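Local atomic coordinates of cytosol aminopeptidase (Coxiella burnetii, PDB entry 3IJ3), a protein that probably acts as a manganese-dependent aminopeptidase of the M17 family, removing residues from the N-termini of peptides. Residues L382-I387 and L397-L402; I219-R224 and D316-R321. All blocks are in the same frame, centred on the assembly; numbering follows the deposited sequence. Where two conformers were deposited one is given.

Contact 1: L382-I387 and L397-L402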
ATOM      1  N   LEU A 382       5.895  42.561   9.491  1.00 14.64           N
ATOM      2  CA  LEU A 382       6.075  42.107   8.116  1.00 15.34           C
ATOM      3  C   LEU A 382       4.914  41.233   7.678  1.00 14.41           C
ATOM      4  O   LEU A 382       4.345  41.414   6.581  1.00 14.41           O
ATOM      5  CB  LEU A 382       7.390  41.341   7.985  1.00 14.85           C
ATOM      6  CG  LEU A 382       7.723  40.716   6.632  1.00 16.08           C
ATOM      7  CD1 LEU A 382       7.726  41.803   5.505  1.00 16.12           C
ATOM      8  CD2 LEU A 382       9.083  40.010   6.780  1.00 16.60           C
ATOM      9  N   ALA A 383       4.565  40.251   8.507  1.00 14.86           N
ATOM     10  CA  ALA A 383       3.454  39.367   8.160  1.00 15.19           C
ATOM     11  C   ALA A 383       2.136  40.164   7.946  1.00 15.03           C
ATOM     12  O   ALA A 383       1.425  39.959   6.964  1.00 13.69           O
ATOM     13  CB  ALA A 383       3.263  38.301   9.221  1.00 16.39           C
ATOM     14  N   GLN A 384       1.822  41.066   8.866  0.60 14.92           N
ATOM     15  CA  GLN A 384       0.590  41.850   8.771  0.60 15.90           C
ATOM     16  C   GLN A 384       0.579  42.728   7.523  0.60 15.23           C
ATOM     17  O   GLN A 384      -0.449  42.847   6.864  0.60 14.49           O
ATOM     18  CB  GLN A 384       0.382  42.696  10.029  0.60 16.51           C
ATOM     19  CG  GLN A 384       0.203  41.879  11.329  0.60 18.73           C
ATOM     20  CD  GLN A 384      -1.030  41.011  11.332  0.60 21.37           C
ATOM     21  OE1 GLN A 384      -1.073  39.989  12.025  0.60 22.33           O
ATOM     22  NE2 GLN A 384      -2.042  41.398  10.559  0.60 20.78           N
ATOM     23  N   ALA A 385       1.732  43.308   7.183  1.00 14.87           N
ATOM     24  CA  ALA A 385       1.831  44.181   6.004  1.00 14.41           C
ATOM     25  C   ALA A 385       1.606  43.375   4.716  1.00 13.96           C
ATOM     26  O   ALA A 385       0.956  43.842   3.775  1.00 13.59           O
ATOM     27  CB  ALA A 385       3.191  44.907   5.988  1.00 14.78           C
ATOM     28  N   LEU A 386       2.112  42.144   4.698  1.00 13.97           N
ATOM     29  CA  LEU A 386       1.931  41.260   3.525  1.00 14.92           C
ATOM     30  C   LEU A 386       0.472  40.807   3.432  1.00 16.12           C
ATOM     31  O   LEU A 386      -0.078  40.678   2.319  1.00 15.88           O
ATOM     32  CB  LEU A 386       2.900  40.077   3.576  1.00 13.09           C
ATOM     33  CG  LEU A 386       4.363  40.407   3.244  1.00 15.14           C
ATOM     34  CD1 LEU A 386       5.393  39.344   3.720  1.00 15.11           C
ATOM     35  CD2 LEU A 386       4.480  40.681   1.754  1.00 15.17           C
ATOM     36  N   ILE A 387      -0.149  40.548   4.591  1.00 15.43           N
ATOM     37  CA  ILE A 387      -1.563  40.195   4.625  1.00 17.05           C
ATOM     38  C   ILE A 387      -2.391  41.368   4.068  1.00 18.22           C
ATOM     39  O   ILE A 387      -3.280  41.151   3.249  1.00 17.12           O
ATOM     40  CB  ILE A 387      -2.030  39.776   6.031  1.00 19.44           C
ATOM     41  CG1 ILE A 387      -1.456  38.380   6.371  1.00 19.95           C
ATOM     42  CG2 ILE A 387      -3.575  39.749   6.100  1.00 21.60           C
ATOM     43  CD1 ILE A 387      -1.493  38.043   7.848  1.00 25.93           C
ATOM     44  N   LEU A 397      -3.104  34.953   0.107  1.00 16.81           N
ATOM     45  CA  LEU A 397      -2.083  34.335   0.910  1.00 16.84           C
ATOM     46  C   LEU A 397      -2.658  34.181   2.316  1.00 15.34           C
ATOM     47  O   LEU A 397      -3.638  34.857   2.672  1.00 15.60           O
ATOM     48  CB  LEU A 397      -0.777  35.126   0.874  1.00 19.02           C
ATOM     49  CG  LEU A 397      -0.632  36.505   1.425  1.00 22.38           C
ATOM     50  CD1 LEU A 397      -0.379  36.420   2.927  1.00 25.82           C
ATOM     51  CD2 LEU A 397       0.541  37.247   0.738  1.00 21.99           C
ATOM     52  N   TRP A 398      -2.063  33.283   3.096  1.00 14.56           N
ATOM     53  CA  TRP A 398      -2.538  33.048   4.444  1.00 12.95           C
ATOM     54  C   TRP A 398      -1.361  32.733   5.327  1.00 11.96           C
ATOM     55  O   TRP A 398      -0.527  31.906   4.983  1.00 13.47           O
ATOM     56  CB  TRP A 398      -3.560  31.891   4.474  1.00 13.84           C
ATOM     57  CG  TRP A 398      -4.314  31.821   5.777  1.00 14.89           C
ATOM     58  CD1 TRP A 398      -4.021  31.037   6.888  1.00 12.82           C
ATOM     59  CD2 TRP A 398      -5.435  32.607   6.136  1.00 13.89           C
ATOM     60  NE1 TRP A 398      -4.908  31.306   7.880  1.00 12.29           N
ATOM     61  CE2 TRP A 398      -5.788  32.260   7.455  1.00 13.99           C
ATOM     62  CE3 TRP A 398      -6.189  33.584   5.469  1.00 14.60           C
ATOM     63  CZ2 TRP A 398      -6.878  32.829   8.107  1.00 14.84           C
ATOM     64  CZ3 TRP A 398      -7.263  34.161   6.130  1.00 15.93           C
ATOM     65  CH2 TRP A 398      -7.594  33.782   7.431  1.00 17.65           C
ATOM     66  N   ARG A 399      -1.334  33.335   6.510  1.00 11.80           N
ATOM     67  CA  ARG A 399      -0.209  33.112   7.416  1.00 12.52           C
ATOM     68  C   ARG A 399      -0.344  31.801   8.210  1.00 13.16           C
ATOM     69  O   ARG A 399      -1.438  31.480   8.732  1.00 13.24           O
ATOM     70  CB  ARG A 399      -0.090  34.264   8.403  1.00 13.08           C
ATOM     71  CG  ARG A 399       1.233  34.252   9.182  1.00 15.38           C
ATOM     72  CD  ARG A 399       1.281  35.288  10.307  1.00 16.74           C
ATOM     73  NE  ARG A 399       2.628  35.399  10.859  1.00 15.45           N
ATOM     74  CZ  ARG A 399       2.953  36.227  11.849  1.00 14.99           C
ATOM     75  NH1 ARG A 399       2.035  37.007  12.394  1.00 15.59           N
ATOM     76  NH2 ARG A 399       4.208  36.269  12.292  1.00 18.81           N
ATOM     77  N   LEU A 400       0.768  31.065   8.282  1.00 13.34           N
ATOM     78  CA  LEU A 400       0.891  29.871   9.118  1.00 12.45           C
ATOM     79  C   LEU A 400       1.969  30.204  10.158  1.00 13.74           C
ATOM     80  O   LEU A 400       2.810  31.065   9.928  1.00 14.03           O
ATOM     81  CB  LEU A 400       1.215  28.616   8.314  1.00 14.42           C
ATOM     82  CG  LEU A 400       0.074  28.115   7.408  1.00 12.81           C
ATOM     83  CD1 LEU A 400       0.550  26.834   6.664  1.00 12.49           C
ATOM     84  CD2 LEU A 400      -1.198  27.833   8.174  1.00 16.54           C
ATOM     85  N   PRO A 401       1.954  29.507  11.294  1.00 13.57           N
ATOM     86  CA  PRO A 401       2.857  29.872  12.381  1.00 14.79           C
ATOM     87  C   PRO A 401       4.214  29.204  12.467  1.00 14.61           C
ATOM     88  O   PRO A 401       4.367  28.020  12.122  1.00 14.24           O
ATOM     89  CB  PRO A 401       2.049  29.436  13.614  1.00 15.92           C
ATOM     90  CG  PRO A 401       1.361  28.166  13.133  1.00 16.05           C
ATOM     91  CD  PRO A 401       0.968  28.475  11.710  1.00 14.44           C
ATOM     92  N   LEU A 402       5.198  29.958  12.960  1.00 14.15           N
ATOM     93  CA  LEU A 402       6.509  29.397  13.292  1.00 13.80           C
ATOM     94  C   LEU A 402       6.310  28.975  14.764  1.00 15.45           C
ATOM     95  O   LEU A 402       6.741  29.675  15.705  1.00 14.71           O
ATOM     96  CB  LEU A 402       7.621  30.431  13.085  1.00 15.49           C
ATOM     97  CG  LEU A 402       7.977  30.790  11.656  1.00 16.56           C
ATOM     98  CD1 LEU A 402       8.782  32.085  11.557  1.00 18.18           C
ATOM     99  CD2 LEU A 402       8.716  29.642  10.970  1.00 15.33           C
TER
HETATM  100  O   HOH W   1      -0.834  37.431  11.698  1.00 32.16           O
HETATM  101  O   HOH W   2       0.664  39.452  13.981  1.00 40.97           O

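Contact 2: I219-R224 and D316-R321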
ATOM      1  N   ILE A 219      24.003  22.538  -0.584  1.00 16.55           N
ATOM      2  CA  ILE A 219      23.504  22.581  -1.978  1.00 14.98           C
ATOM      3  C   ILE A 219      24.169  21.439  -2.754  1.00 15.87           C
ATOM      4  O   ILE A 219      23.519  20.675  -3.494  1.00 16.02           O
ATOM      5  CB  ILE A 219      23.806  23.932  -2.659  1.00 16.11           C
ATOM      6  CG1 ILE A 219      23.204  25.092  -1.855  1.00 15.61           C
ATOM      7  CG2 ILE A 219      23.267  23.949  -4.110  1.00 16.23           C
ATOM      8  CD1 ILE A 219      23.517  26.502  -2.458  1.00 15.40           C
ATOM      9  N   TYR A 220      25.474  21.277  -2.552  1.00 16.44           N
ATOM     10  CA  TYR A 220      26.212  20.237  -3.229  1.00 16.58           C
ATOM     11  C   TYR A 220      25.722  18.827  -2.865  1.00 17.63           C
ATOM     12  O   TYR A 220      25.533  17.994  -3.748  1.00 16.76           O
ATOM     13  CB  TYR A 220      27.703  20.355  -2.953  1.00 17.17           C
ATOM     14  CG  TYR A 220      28.479  19.235  -3.571  1.00 18.12           C
ATOM     15  CD1 TYR A 220      28.736  19.235  -4.927  1.00 22.89           C
ATOM     16  CD2 TYR A 220      28.927  18.153  -2.808  1.00 18.54           C
ATOM     17  CE1 TYR A 220      29.435  18.173  -5.532  1.00 22.56           C
ATOM     18  CE2 TYR A 220      29.617  17.102  -3.401  1.00 22.46           C
ATOM     19  CZ  TYR A 220      29.868  17.127  -4.756  1.00 23.10           C
ATOM     20  OH  TYR A 220      30.529  16.080  -5.348  1.00 28.97           O
ATOM     21  N   ALA A 221      25.512  18.564  -1.583  1.00 17.48           N
ATOM     22  CA  ALA A 221      25.091  17.213  -1.142  1.00 17.41           C
ATOM     23  C   ALA A 221      23.781  16.783  -1.806  1.00 16.76           C
ATOM     24  O   ALA A 221      23.662  15.655  -2.303  1.00 18.02           O
ATOM     25  CB  ALA A 221      24.981  17.147   0.404  1.00 18.55           C
ATOM     26  N   VAL A 222      22.820  17.692  -1.861  1.00 16.71           N
ATOM     27  CA  VAL A 222      21.522  17.382  -2.472  1.00 15.90           C
ATOM     28  C   VAL A 222      21.640  17.124  -3.960  1.00 15.93           C
ATOM     29  O   VAL A 222      21.101  16.158  -4.456  1.00 16.70           O
ATOM     30  CB  VAL A 222      20.478  18.487  -2.188  1.00 14.81           C
ATOM     31  CG1 VAL A 222      19.215  18.319  -3.009  1.00 15.45           C
ATOM     32  CG2 VAL A 222      20.134  18.522  -0.707  1.00 17.48           C
ATOM     33  N   GLY A 223      22.372  17.972  -4.667  1.00 15.97           N
ATOM     34  CA  GLY A 223      22.460  17.842  -6.102  1.00 16.80           C
ATOM     35  C   GLY A 223      23.545  17.003  -6.707  1.00 16.00           C
ATOM     36  O   GLY A 223      23.541  16.817  -7.922  1.00 17.61           O
ATOM     37  N   ARG A 224      24.398  16.386  -5.895  1.00 15.50           N
ATOM     38  CA  ARG A 224      25.564  15.712  -6.450  1.00 16.28           C
ATOM     39  C   ARG A 224      25.289  14.460  -7.269  1.00 16.23           C
ATOM     40  O   ARG A 224      26.131  14.086  -8.071  1.00 16.79           O
ATOM     41  CB  ARG A 224      26.572  15.400  -5.366  1.00 18.26           C
ATOM     42  CG  ARG A 224      26.126  14.314  -4.508  1.00 16.89           C
ATOM     43  CD  ARG A 224      27.078  14.086  -3.318  1.00 22.90           C
ATOM     44  NE  ARG A 224      26.749  12.787  -2.777  1.00 21.88           N
ATOM     45  CZ  ARG A 224      26.818  12.428  -1.501  1.00 32.36           C
ATOM     46  NH1 ARG A 224      27.178  13.294  -0.544  1.00 31.43           N
ATOM     47  NH2 ARG A 224      26.445  11.196  -1.170  1.00 31.53           N
ATOM     48  N   ASP A 316      22.723  10.221   6.515  1.00 15.35           N
ATOM     49  CA  ASP A 316      23.917  11.034   6.226  1.00 14.78           C
ATOM     50  C   ASP A 316      23.818  12.377   6.971  1.00 14.70           C
ATOM     51  O   ASP A 316      22.721  12.890   7.203  1.00 15.84           O
ATOM     52  CB  ASP A 316      24.122  11.290   4.727  1.00 15.05           C
ATOM     53  CG  ASP A 316      24.707  10.085   3.983  1.00 16.79           C
ATOM     54  OD1 ASP A 316      25.154   9.104   4.643  1.00 15.03           O
ATOM     55  OD2 ASP A 316      24.747  10.161   2.728  1.00 15.76           O
ATOM     56  N   VAL A 317      24.961  12.912   7.362  1.00 14.77           N
ATOM     57  CA  VAL A 317      25.016  14.227   8.011  1.00 13.09           C
ATOM     58  C   VAL A 317      25.669  15.177   7.029  1.00 15.19           C
ATOM     59  O   VAL A 317      26.806  14.953   6.596  1.00 15.88           O
ATOM     60  CB  VAL A 317      25.749  14.196   9.354  1.00 14.81           C
ATOM     61  CG1 VAL A 317      25.882  15.628   9.907  1.00 14.27           C
ATOM     62  CG2 VAL A 317      25.023  13.282  10.346  1.00 14.02           C
ATOM     63  N   VAL A 318      24.939  16.236   6.687  1.00 15.17           N
ATOM     64  CA  VAL A 318      25.344  17.225   5.712  1.00 16.25           C
ATOM     65  C   VAL A 318      25.817  18.461   6.444  1.00 17.40           C
ATOM     66  O   VAL A 318      25.165  18.911   7.383  1.00 16.44           O
ATOM     67  CB  VAL A 318      24.139  17.574   4.818  1.00 16.60           C
ATOM     68  CG1 VAL A 318      24.442  18.736   3.893  1.00 20.42           C
ATOM     69  CG2 VAL A 318      23.671  16.297   4.034  1.00 19.11           C
ATOM     70  N   GLN A 319      26.993  18.958   6.053  1.00 16.28           N
ATOM     71  CA  GLN A 319      27.550  20.172   6.613  1.00 17.62           C
ATOM     72  C   GLN A 319      26.832  21.338   5.944  1.00 17.32           C
ATOM     73  O   GLN A 319      26.269  21.183   4.865  1.00 16.39           O
ATOM     74  CB  GLN A 319      29.052  20.260   6.336  1.00 18.33           C
ATOM     75  CG  GLN A 319      29.878  19.078   6.893  1.00 20.75           C
ATOM     76  CD  GLN A 319      29.972  19.073   8.418  1.00 23.05           C
ATOM     77  OE1 GLN A 319      30.053  20.125   9.037  1.00 24.93           O
ATOM     78  NE2 GLN A 319      29.990  17.877   9.021  1.00 21.94           N
ATOM     79  N   THR A 320      26.834  22.497   6.588  1.00 17.98           N
ATOM     80  CA  THR A 320      26.178  23.679   6.018  1.00 17.80           C
ATOM     81  C   THR A 320      27.096  24.901   6.048  1.00 16.90           C
ATOM     82  O   THR A 320      28.057  24.960   6.792  1.00 15.64           O
ATOM     83  CB  THR A 320      24.889  24.064   6.796  1.00 18.25           C
ATOM     84  OG1 THR A 320      25.230  24.382   8.144  1.00 18.28           O
ATOM     85  CG2 THR A 320      23.830  22.948   6.777  1.00 18.43           C
ATOM     86  N   ARG A 321      26.765  25.889   5.232  1.00 16.48           N
ATOM     87  CA  ARG A 321      27.509  27.128   5.207  1.00 16.30           C
ATOM     88  C   ARG A 321      27.447  27.834   6.571  1.00 17.40           C
ATOM     89  O   ARG A 321      28.387  28.521   6.950  1.00 17.37           O
ATOM     90  CB  ARG A 321      26.979  28.028   4.103  1.00 16.99           C
ATOM     91  CG  ARG A 321      27.736  29.350   3.964  1.00 17.69           C
ATOM     92  CD  ARG A 321      27.449  29.974   2.652  1.00 20.06           C
ATOM     93  NE  ARG A 321      28.202  31.204   2.408  1.00 19.68           N
ATOM     94  CZ  ARG A 321      29.480  31.251   2.050  1.00 19.55           C
ATOM     95  NH1 ARG A 321      30.202  30.153   1.977  1.00 22.67           N
ATOM     96  NH2 ARG A 321      30.064  32.427   1.812  1.00 20.53           N
TER
HETATM   97  O   HOH W   3      25.894  12.321   1.676  1.00 22.75           O

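Contact 1: L382-I387 and L397-L402
The methyl CB of A383 sits squarely over one face of the R399 guanidinium, 3.3 Å above its plane and over its centre. R399 reaches this place with CG anti to its backbone N (chi1 -168°) and a chain extended to NE, which lays NE and CZ each 3.4 Å from A383 CB.

Polar links run through water and are tentative, since Q384 has two deposited conformers. In the one given, two waters in the guanidinium plane bridge Q384 OE1 to R399 NH1. Water 1 donates a hydrogen bond to Q384 OE1 (2.6 Å) and accepts one from R399 NH1 (3.0 Å); the second does likewise, though its bond to NH1 is weak. NH2 is held more directly, by a salt bridge to D380 and a hydrogen bond to the carbonyl oxygen of A377.

Apolar contacts are looser: I387 CG1 meets L397 CD1 at 4.1 Å, and I387 CD1 lies 4.1 Å from R399 CB.

Helix 380-393 thus packs on strand 398-399, both parts of a beta-alpha-beta unit begun by strand 374-377. A383 over the face, with D380 and A377 O at NH2, limits the guanidinium's tilt and rotation beside exposed Q384, while the contact of I387 with L397 is apolar.

Contact 2: I219-R224 and D316-R321
A221 and V318 mark the closest backbone approach of 219-224 and 316-321, their CA atoms 6.9 Å apart. The first segment runs along helix 217-223, where G223 N bonds to I219 O, and on to R224; the second carries strand 317-319, an outermost strand, within this chain, of a small three-stranded sheet, paired through D316 and V318 with I328 and I326. A221 CB points at V318 and meets both branches almost equally, CG1 at 3.9 Å and CG2 at 4.0 Å. The valine straddles the methyl because CG1 lies anti to its backbone N (chi1 173°), with CG2 beside that N.

A second link is polar and indirect. R224 NH2 and D316 OD2 remain 4.4 Å apart, beyond a salt bridge, and water 3 joins the two side chains by accepting from R224 NH1 at 2.7 Å and donating to D316 OD2 at 2.7 Å. Each charge has firmer partners: R224 NE bonds the carbonyl of R310, D316 pairs with R313, and E182 of a neighbouring subunit receives R224 NH2 and gives its backbone N to D316 OD1. The buried helix-on-strand contact therefore joins two remote parts of the M17 catalytic-domain chain, and its polar end belongs to a charged network at a subunit interface of the six-chain assembly.

Contacts 1 and 2 both pair a helix with a short strand inside the M17 catalytic domain, yet share no element; their centres are 30 Å apart and their nearest atoms about 17 Å. Contact 1 is local, its segments ten residues apart in the chain, and only partly buried. Contact 2 bridges 92 residues and is buried, although its centre lies farther from the chain centre, at about 27 Å against 17 Å; it lies at a subunit interface, where E182 of a neighbouring subunit meets R224 and D316. Contact 1 buries 251 Å² and contact 2 106 Å². In both, an alanine methyl makes the close approach and water links an arginine, tentatively to an amide in contact 1 and to a carboxylate in contact 2.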